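Ribonuclease S-3 (Pyrus pyrifolia, PDB 1IQQ) cleaves RNA as a T2-family endoribonuclease of the pear pistil, where it takes part in gametophytic self-incompatibility. Local coordinates at residues Glu57-Leu60 with Glu61-Glu65; Ile120-Ala124 with Lys125-Asp129; Ala141-Gly145 with Ala146-Lys150. All blocks are in the same frame, centred on the assembly; numbering follows the deposited sequence.

Contact 1 (Glu57-Leu60 with Glu61-Glu65); sequences EKLL and EHQLE
Leu60 and Leu64, one helical turn apart, form the close-packed side of this contact. CG of Leu60 lies 4.1 Å from CD1 of Leu64, the two side chains crossing at a slant. Leu60 carries its CG anti to the backbone N (chi1 173°), whereas that of Leu64 stands anti to the carbonyl carbon (chi1 -64°) and leans back over Leu60 O. Both leucines are buried: Leu60 meets Asn100 and Ile107 of helix 99-112, and Leu64 touches Phe103 of that helix and Trp81 of helix 77-89.

The framework is the first turns of helix 58-67, with Glu57 at its N-cap position. The opening i to i+4 bond runs from Glu61 N to Glu57 O (3.1 Å), and the series continues through Leu64 N to Leu60 O (3.0 Å). Helix 77-89, against which this face rests, carries catalytic residues of the T2 ribonuclease.

The side turned to solvent, with Lys58 and Leu59 exposed, relies on polar groups rather than close apolar packing. Leu59 O accepts two donors of one residue: Gln63 N in the ordinary helical way and Gln63 NE2 at 3.2 Å, which arrive from opposite faces of the carbonyl plane. The NE2 bond is straight (168°) and Leu59 O lies in the plane of the Gln63 amide, yet the donor stands well above the plane of the carbonyl. Near the helix start, the charged ends of Lys58 and Glu61 do not meet directly: a water takes a hydrogen bond from Lys58 NZ and gives one to Glu61 OE1 at 2.8 Å. The other carboxylate oxygen of Glu61 is in a salt bridge with Arg56.

Contact 2 (Ile120-Ala124 with Lys125-Asp129); sequences ILSKA and KIEPD. With NAG (2-acetamido-2-deoxy-beta-D-glucopyranose), chain B.
A Schellman motif closes helix 117-123, and the chain turns out of it through Lys125, whose positive phi marks it as the C-prime residue. Two backbone bonds define the cap: Ile126 N to Leu121 O, and Lys125 N to Ser122 O, each 2.9 Å. Both donors stand above the planes of the carbonyls they meet. Beneath the turn, CB of Leu121 approaches CB of Ile126 at 4.2 Å; the two side chains also share Tyr200 as a neighbour, and Leu121 packs on helix 135-143.

On the other side the contact is polar. The hydroxyl of Ser122, held anti to its own backbone nitrogen (chi1 176°), donates a short hydrogen bond from OG to Glu127 OE2 at 2.5 Å. It reaches that oxygen on the syn side, 27° out of the carboxylate plane. Glu127 folds back to receive it through a bend at chi2 (-74°). A water bonded to Ser122 O donates a second hydrogen bond to Glu127 OE2, at 2.6 Å, so the same oxygen is gripped twice and the carboxylate is tied to the helix end.

Glu127 OE1 faces the carbohydrate. It accepts from another water at 2.9 Å, and that water in turn accepts from N2 of the N-acetylglucosamine. CG of Pro128 lies 3.7 Å from the acetamido methyl C8, an apolar touch beside the water bridge. A serine-glutamate pair thus fastens the outgoing chain to a helix C-terminus of the Schellman type, next to the protein's own N-linked glycan.

Contact 3 (Ala141-Gly145 with Ala146-Lys150); sequences AIRNG and ADNKK
Ala146 turns back on the helix end: its N bonds to Arg143 O at 3.1 Å, closing a type I turn, while its CB lies near Ile142 O and its side chain meets Phe178. Asp147 and Asn148, both with positive phi, form the corner of the following type I' turn. Asn148 N reaches Arg143 O at 3.0 Å, from the face opposite to that used by Ala146 N. Asn148 O lies at the edge of the Arg143 guanidinium, in that group's plane, and accepts from Arg143 NE at 2.9 Å and Arg143 NH2 at 3.2 Å. A bend at chi3 (77°) swings the arginine back for this grip. NH2 also bonds weakly to Asn148 OD1 and to a water that accepts from Asn148 ND2. A leucine in place of Arg143 would probably leave Asn148 O without its two guanidinium donors and the loop freer to shift. Lys149 O sits 3.3 Å from Arg143 CG, and Lys149 NZ bonds to Phe178 O. Lys150 NZ stands over one guanidinium face, 3.5 Å from Arg143 NH2, a close approach of like charges. The whole is a helix end running into consecutive beta turns, with an arginine clasping the backbone of the second.

Contacts 2 and 3 are neighbours, whereas contact 1 stands apart. The ends of helices 117-123 and 135-143 press together where Ala124 CB meets Ala141 CB at 3.3 Å and Leu121 CD2 meets Ile142 CD1 at 3.9 Å, although the centres of the two contacts are 14 Å apart. Contact 1 lies farther off, its nearest atoms about 17 Å from contact 2 and about 20 Å from contact 3. It approaches the catalytic region: the side chain of Leu64 is about 8 Å from that of the active-site Glu84. Contact 2 borders the glycan instead, and contact 3 lies away from the active site.

Contact 1 (Glu57-Leu60 with Glu61-Glu65)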
loop_
_atom_site.group_PDB
_atom_site.type_symbol
_atom_site.label_atom_id
_atom_site.label_comp_id
_atom_site.label_asym_id
_atom_site.label_seq_id
_atom_site.Cartn_x
_atom_site.Cartn_y
_atom_site.Cartn_z
ATOM N N GLU A 57 -21.037 -0.220 -6.717
ATOM C CA GLU A 57 -21.473 0.121 -8.082
ATOM C C GLU A 57 -20.364 -0.186 -9.057
ATOM O O GLU A 57 -19.181 -0.289 -8.663
ATOM C CB GLU A 57 -21.823 1.613 -8.228
ATOM C CG GLU A 57 -23.079 2.058 -7.528
ATOM C CD GLU A 57 -24.296 1.404 -8.137
ATOM O OE1 GLU A 57 -24.429 1.410 -9.391
ATOM O OE2 GLU A 57 -25.095 0.869 -7.357
ATOM N N LYS A 58 -20.709 -0.349 -10.325
ATOM C CA LYS A 58 -19.739 -0.709 -11.326
ATOM C C LYS A 58 -18.693 0.381 -11.440
ATOM O O LYS A 58 -17.524 0.062 -11.661
ATOM C CB LYS A 58 -20.427 -0.922 -12.713
ATOM C CG LYS A 58 -21.419 -2.084 -12.812
ATOM C CD LYS A 58 -20.734 -3.423 -13.033
ATOM C CE LYS A 58 -21.770 -4.531 -13.031
ATOM N NZ LYS A 58 -22.408 -4.606 -11.682
ATOM N N LEU A 59 -19.089 1.654 -11.391
ATOM C CA LEU A 59 -18.116 2.726 -11.561
ATOM C C LEU A 59 -17.048 2.645 -10.487
ATOM O O LEU A 59 -15.877 2.851 -10.796
ATOM C CB LEU A 59 -18.776 4.121 -11.518
ATOM C CG LEU A 59 -17.798 5.313 -11.562
ATOM C CD1 LEU A 59 -17.064 5.379 -12.890
ATOM C CD2 LEU A 59 -18.590 6.610 -11.275
ATOM N N LEU A 60 -17.442 2.319 -9.254
ATOM C CA LEU A 60 -16.439 2.204 -8.138
ATOM C C LEU A 60 -15.547 1.073 -8.500
ATOM O O LEU A 60 -14.289 1.184 -8.362
ATOM C CB LEU A 60 -17.148 1.902 -6.803
ATOM C CG LEU A 60 -16.184 1.599 -5.635
ATOM C CD1 LEU A 60 -15.317 2.815 -5.360
ATOM C CD2 LEU A 60 -17.037 1.381 -4.380
ATOM N N GLU A 61 -16.099 -0.081 -8.914
ATOM C CA GLU A 61 -15.251 -1.205 -9.261
ATOM C C GLU A 61 -14.300 -0.938 -10.407
ATOM O O GLU A 61 -13.182 -1.456 -10.430
ATOM C CB GLU A 61 -16.104 -2.470 -9.494
ATOM C CG GLU A 61 -16.655 -2.960 -8.135
ATOM C CD GLU A 61 -17.694 -4.059 -8.239
ATOM O OE1 GLU A 61 -18.212 -4.331 -9.388
ATOM O OE2 GLU A 61 -17.982 -4.640 -7.145
ATOM N N HIS A 62 -14.741 -0.114 -11.370
ATOM C CA HIS A 62 -13.882 0.205 -12.496
ATOM C C HIS A 62 -12.660 1.005 -12.019
ATOM O O HIS A 62 -11.560 0.851 -12.521
ATOM C CB HIS A 62 -14.726 1.065 -13.429
ATOM C CG HIS A 62 -14.011 1.555 -14.641
ATOM N ND1 HIS A 62 -13.363 2.714 -14.868
ATOM C CD2 HIS A 62 -13.894 0.811 -15.798
ATOM C CE1 HIS A 62 -12.843 2.652 -16.141
ATOM N NE2 HIS A 62 -13.182 1.497 -16.685
ATOM N N GLN A 63 -12.869 1.882 -11.049
ATOM C CA GLN A 63 -11.725 2.663 -10.517
ATOM C C GLN A 63 -10.827 1.742 -9.739
ATOM O O GLN A 63 -9.613 1.858 -9.864
ATOM C CB GLN A 63 -12.207 3.765 -9.610
ATOM C CG GLN A 63 -13.018 4.892 -10.355
ATOM C CD GLN A 63 -13.722 5.759 -9.334
ATOM O OE1 GLN A 63 -13.191 6.727 -8.787
ATOM N NE2 GLN A 63 -14.944 5.386 -9.036
ATOM N N LEU A 64 -11.400 0.833 -8.958
ATOM C CA LEU A 64 -10.569 -0.095 -8.195
ATOM C C LEU A 64 -9.804 -1.060 -9.122
ATOM O O LEU A 64 -8.737 -1.517 -8.764
ATOM C CB LEU A 64 -11.421 -0.927 -7.236
ATOM C CG LEU A 64 -12.102 -0.063 -6.166
ATOM C CD1 LEU A 64 -13.017 -0.948 -5.289
ATOM C CD2 LEU A 64 -11.083 0.584 -5.201
ATOM N N GLU A 65 -10.338 -1.381 -10.327
ATOM C CA GLU A 65 -9.591 -2.228 -11.258
ATOM C C GLU A 65 -8.246 -1.588 -11.609
ATOM O O GLU A 65 -7.301 -2.299 -11.914
ATOM C CB GLU A 65 -10.421 -2.439 -12.566
ATOM C CG GLU A 65 -11.521 -3.433 -12.422
ATOM C CD GLU A 65 -12.424 -3.495 -13.654
ATOM O OE1 GLU A 65 -13.253 -4.424 -13.675
ATOM O OE2 GLU A 65 -12.321 -2.617 -14.560
HETATM O O HOH W 1 -20.967 -3.799 -9.120
#

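Contact 2 (Ile120-Ala124 with Lys125-Asp129)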
loop_
_atom_site.group_PDB
_atom_site.type_symbol
_atom_site.label_atom_id
_atom_site.label_comp_id
_atom_site.label_asym_id
_atom_site.label_seq_id
_atom_site.Cartn_x
_atom_site.Cartn_y
_atom_site.Cartn_z
ATOM N N ILE A 120 4.823 10.235 -6.442
ATOM C CA ILE A 120 5.704 10.851 -5.458
ATOM C C ILE A 120 7.159 10.569 -5.815
ATOM O O ILE A 120 7.996 11.463 -5.809
ATOM C CB ILE A 120 5.384 10.292 -4.074
ATOM C CG1 ILE A 120 3.918 10.619 -3.713
ATOM C CG2 ILE A 120 6.401 10.824 -3.027
ATOM C CD1 ILE A 120 3.546 10.098 -2.372
ATOM N N LEU A 121 7.492 9.337 -6.172
ATOM C CA LEU A 121 8.857 9.001 -6.562
ATOM C C LEU A 121 9.256 9.717 -7.841
ATOM O O LEU A 121 10.348 10.280 -7.906
ATOM C CB LEU A 121 8.975 7.480 -6.736
ATOM C CG LEU A 121 8.925 6.665 -5.435
ATOM C CD1 LEU A 121 8.889 5.174 -5.753
ATOM C CD2 LEU A 121 10.146 6.947 -4.557
ATOM N N SER A 122 8.364 9.748 -8.811
ATOM C CA SER A 122 8.669 10.438 -10.077
ATOM C C SER A 122 8.949 11.928 -9.858
ATOM O O SER A 122 9.850 12.490 -10.487
ATOM C CB SER A 122 7.481 10.254 -11.043
ATOM O OG SER A 122 7.724 11.005 -12.261
ATOM N N LYS A 123 8.219 12.574 -8.935
ATOM C CA LYS A 123 8.466 13.975 -8.684
ATOM C C LYS A 123 9.879 14.218 -8.142
ATOM O O LYS A 123 10.452 15.302 -8.372
ATOM C CB LYS A 123 7.429 14.574 -7.709
ATOM C CG LYS A 123 6.057 14.734 -8.384
ATOM C CD LYS A 123 4.993 15.012 -7.394
ATOM C CE LYS A 123 5.156 16.381 -6.820
ATOM N NZ LYS A 123 3.918 16.771 -6.053
ATOM N N ALA A 124 10.458 13.196 -7.464
ATOM C CA ALA A 124 11.835 13.234 -6.939
ATOM C C ALA A 124 12.856 12.657 -7.923
ATOM O O ALA A 124 13.965 12.306 -7.532
ATOM C CB ALA A 124 11.925 12.488 -5.593
ATOM N N LYS A 125 12.464 12.546 -9.194
ATOM C CA LYS A 125 13.365 12.029 -10.239
ATOM C C LYS A 125 13.667 10.521 -10.136
ATOM O O LYS A 125 14.695 10.029 -10.655
ATOM C CB LYS A 125 14.686 12.807 -10.285
ATOM C CG LYS A 125 14.512 14.339 -10.313
ATOM C CD LYS A 125 15.965 14.943 -10.016
ATOM C CE LYS A 125 16.448 14.740 -8.597
ATOM N NZ LYS A 125 17.646 15.569 -8.354
ATOM N N ILE A 126 12.762 9.781 -9.510
ATOM C CA ILE A 126 12.995 8.327 -9.379
ATOM C C ILE A 126 11.902 7.603 -10.163
ATOM O O ILE A 126 10.727 7.580 -9.783
ATOM C CB ILE A 126 12.965 7.968 -7.884
ATOM C CG1 ILE A 126 14.183 8.603 -7.177
ATOM C CG2 ILE A 126 13.033 6.428 -7.626
ATOM C CD1 ILE A 126 14.176 8.441 -5.662
ATOM N N GLU A 127 12.327 7.062 -11.318
ATOM C CA GLU A 127 11.407 6.348 -12.220
ATOM C C GLU A 127 11.737 4.866 -12.102
ATOM O O GLU A 127 12.859 4.530 -11.690
ATOM C CB GLU A 127 11.672 6.838 -13.631
ATOM C CG GLU A 127 11.446 8.344 -13.749
ATOM C CD GLU A 127 9.948 8.693 -13.743
ATOM O OE1 GLU A 127 9.110 7.795 -14.043
ATOM O OE2 GLU A 127 9.644 9.885 -13.505
ATOM N N PRO A 128 10.804 3.964 -12.524
ATOM C CA PRO A 128 10.998 2.501 -12.448
ATOM C C PRO A 128 11.905 2.019 -13.598
ATOM O O PRO A 128 11.509 1.243 -14.448
ATOM C CB PRO A 128 9.578 1.943 -12.495
ATOM C CG PRO A 128 8.811 2.986 -13.382
ATOM C CD PRO A 128 9.415 4.294 -12.924
ATOM N N ASP A 129 13.154 2.476 -13.514
ATOM C CA ASP A 129 14.164 2.232 -14.519
ATOM C C ASP A 129 15.041 1.003 -14.208
ATOM O O ASP A 129 15.904 0.627 -15.031
ATOM C CB ASP A 129 15.044 3.477 -14.634
ATOM C CG ASP A 129 14.379 4.648 -15.320
ATOM O OD1 ASP A 129 13.504 4.445 -16.192
ATOM O OD2 ASP A 129 14.782 5.777 -15.003
HETATM C C1 NAG B . 2.583 7.832 -15.337
HETATM C C2 NAG B . 3.496 7.101 -16.294
HETATM C C3 NAG B . 3.967 7.960 -17.422
HETATM C C4 NAG B . 2.768 8.586 -18.124
HETATM C C5 NAG B . 1.863 9.282 -17.118
HETATM C C6 NAG B . 0.588 9.783 -17.777
HETATM C C7 NAG B . 4.810 5.433 -15.291
HETATM C C8 NAG B . 6.073 5.222 -14.389
HETATM N N2 NAG B . 4.662 6.693 -15.570
HETATM O O3 NAG B . 4.660 7.096 -18.341
HETATM O O4 NAG B . 3.212 9.533 -19.115
HETATM O O5 NAG B . 1.458 8.351 -16.081
HETATM O O6 NAG B . -0.147 10.581 -16.856
HETATM O O7 NAG B . 4.157 4.498 -15.756
HETATM O O HOH W 2 6.468 8.915 -14.677
HETATM O O HOH W 3 11.285 11.860 -13.087
#

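Contact 3 (Ala141-Gly145 with Ala146-Lys150)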
loop_
_atom_site.group_PDB
_atom_site.type_symbol
_atom_site.label_atom_id
_atom_site.label_comp_id
_atom_site.label_asym_id
_atom_site.label_seq_id
_atom_site.Cartn_x
_atom_site.Cartn_y
_atom_site.Cartn_z
ATOM N N ALA A 141 12.592 10.877 -0.965
ATOM C CA ALA A 141 11.564 11.170 -1.967
ATOM C C ALA A 141 10.170 11.019 -1.373
ATOM O O ALA A 141 9.270 11.904 -1.601
ATOM C CB ALA A 141 11.723 10.221 -3.164
ATOM N N ILE A 142 9.919 9.946 -0.650
ATOM C CA ILE A 142 8.597 9.789 -0.069
ATOM C C ILE A 142 8.322 10.848 0.998
ATOM O O ILE A 142 7.262 11.453 1.015
ATOM C CB ILE A 142 8.436 8.353 0.543
ATOM C CG1 ILE A 142 8.636 7.297 -0.532
ATOM C CG2 ILE A 142 7.040 8.207 1.172
ATOM C CD1 ILE A 142 7.585 7.388 -1.705
ATOM N N ARG A 143 9.280 11.125 1.862
ATOM C CA ARG A 143 9.054 12.137 2.949
ATOM C C ARG A 143 8.751 13.492 2.304
ATOM O O ARG A 143 7.924 14.227 2.851
ATOM C CB ARG A 143 10.302 12.249 3.837
ATOM C CG ARG A 143 10.485 10.984 4.729
ATOM C CD ARG A 143 11.777 11.162 5.482
ATOM N NE ARG A 143 11.558 12.099 6.564
ATOM C CZ ARG A 143 12.556 12.663 7.253
ATOM N NH1 ARG A 143 13.830 12.414 6.928
ATOM N NH2 ARG A 143 12.244 13.390 8.318
ATOM N N ASN A 144 9.323 13.774 1.151
ATOM C CA ASN A 144 9.053 15.077 0.478
ATOM C C ASN A 144 7.646 15.173 -0.071
ATOM O O ASN A 144 7.229 16.321 -0.418
ATOM C CB ASN A 144 10.073 15.383 -0.667
ATOM C CG ASN A 144 10.410 16.865 -0.800
ATOM O OD1 ASN A 144 10.464 17.567 0.213
ATOM N ND2 ASN A 144 10.745 17.321 -1.998
ATOM N N GLY A 145 6.941 14.039 -0.211
ATOM C CA GLY A 145 5.573 14.087 -0.680
ATOM C C GLY A 145 4.631 13.703 0.426
ATOM O O GLY A 145 3.439 13.505 0.172
ATOM N N ALA A 146 5.130 13.564 1.665
ATOM C CA ALA A 146 4.287 13.132 2.771
ATOM C C ALA A 146 4.552 13.827 4.097
ATOM O O ALA A 146 4.684 13.218 5.142
ATOM C CB ALA A 146 4.372 11.595 2.933
ATOM N N ASP A 147 4.659 15.158 3.982
ATOM C CA ASP A 147 4.719 15.976 5.194
ATOM C C ASP A 147 5.876 15.637 6.125
ATOM O O ASP A 147 5.761 15.735 7.346
ATOM C CB ASP A 147 3.338 15.820 5.903
ATOM C CG ASP A 147 3.192 16.667 7.214
ATOM O OD1 ASP A 147 3.389 17.913 7.084
ATOM O OD2 ASP A 147 2.907 16.132 8.328
ATOM N N ASN A 148 7.013 15.244 5.546
ATOM C CA ASN A 148 8.214 14.915 6.273
ATOM C C ASN A 148 8.098 13.622 7.040
ATOM O O ASN A 148 9.092 13.242 7.631
ATOM C CB ASN A 148 8.585 16.069 7.279
ATOM C CG ASN A 148 9.946 15.887 7.921
ATOM O OD1 ASN A 148 10.059 15.482 9.101
ATOM N ND2 ASN A 148 11.009 16.239 7.188
ATOM N N LYS A 149 6.955 12.880 6.980
ATOM C CA LYS A 149 6.751 11.689 7.797
ATOM C C LYS A 149 7.422 10.460 7.197
ATOM O O LYS A 149 7.486 10.340 5.969
ATOM C CB LYS A 149 5.248 11.457 8.058
ATOM C CG LYS A 149 4.591 12.665 8.823
ATOM C CD LYS A 149 5.368 13.047 10.072
ATOM C CE LYS A 149 4.657 14.182 10.869
ATOM N NZ LYS A 149 3.568 13.662 11.608
ATOM N N LYS A 150 7.886 9.613 8.099
ATOM C CA LYS A 150 8.670 8.431 7.661
ATOM C C LYS A 150 7.816 7.256 7.242
ATOM O O LYS A 150 6.923 6.837 7.960
ATOM C CB LYS A 150 9.559 8.024 8.771
ATOM C CG LYS A 150 10.470 9.145 9.228
ATOM C CD LYS A 150 11.177 8.657 10.533
ATOM C CE LYS A 150 12.449 9.533 10.875
ATOM N NZ LYS A 150 12.239 11.052 10.901
HETATM O O HOH W 4 13.611 16.293 8.498
#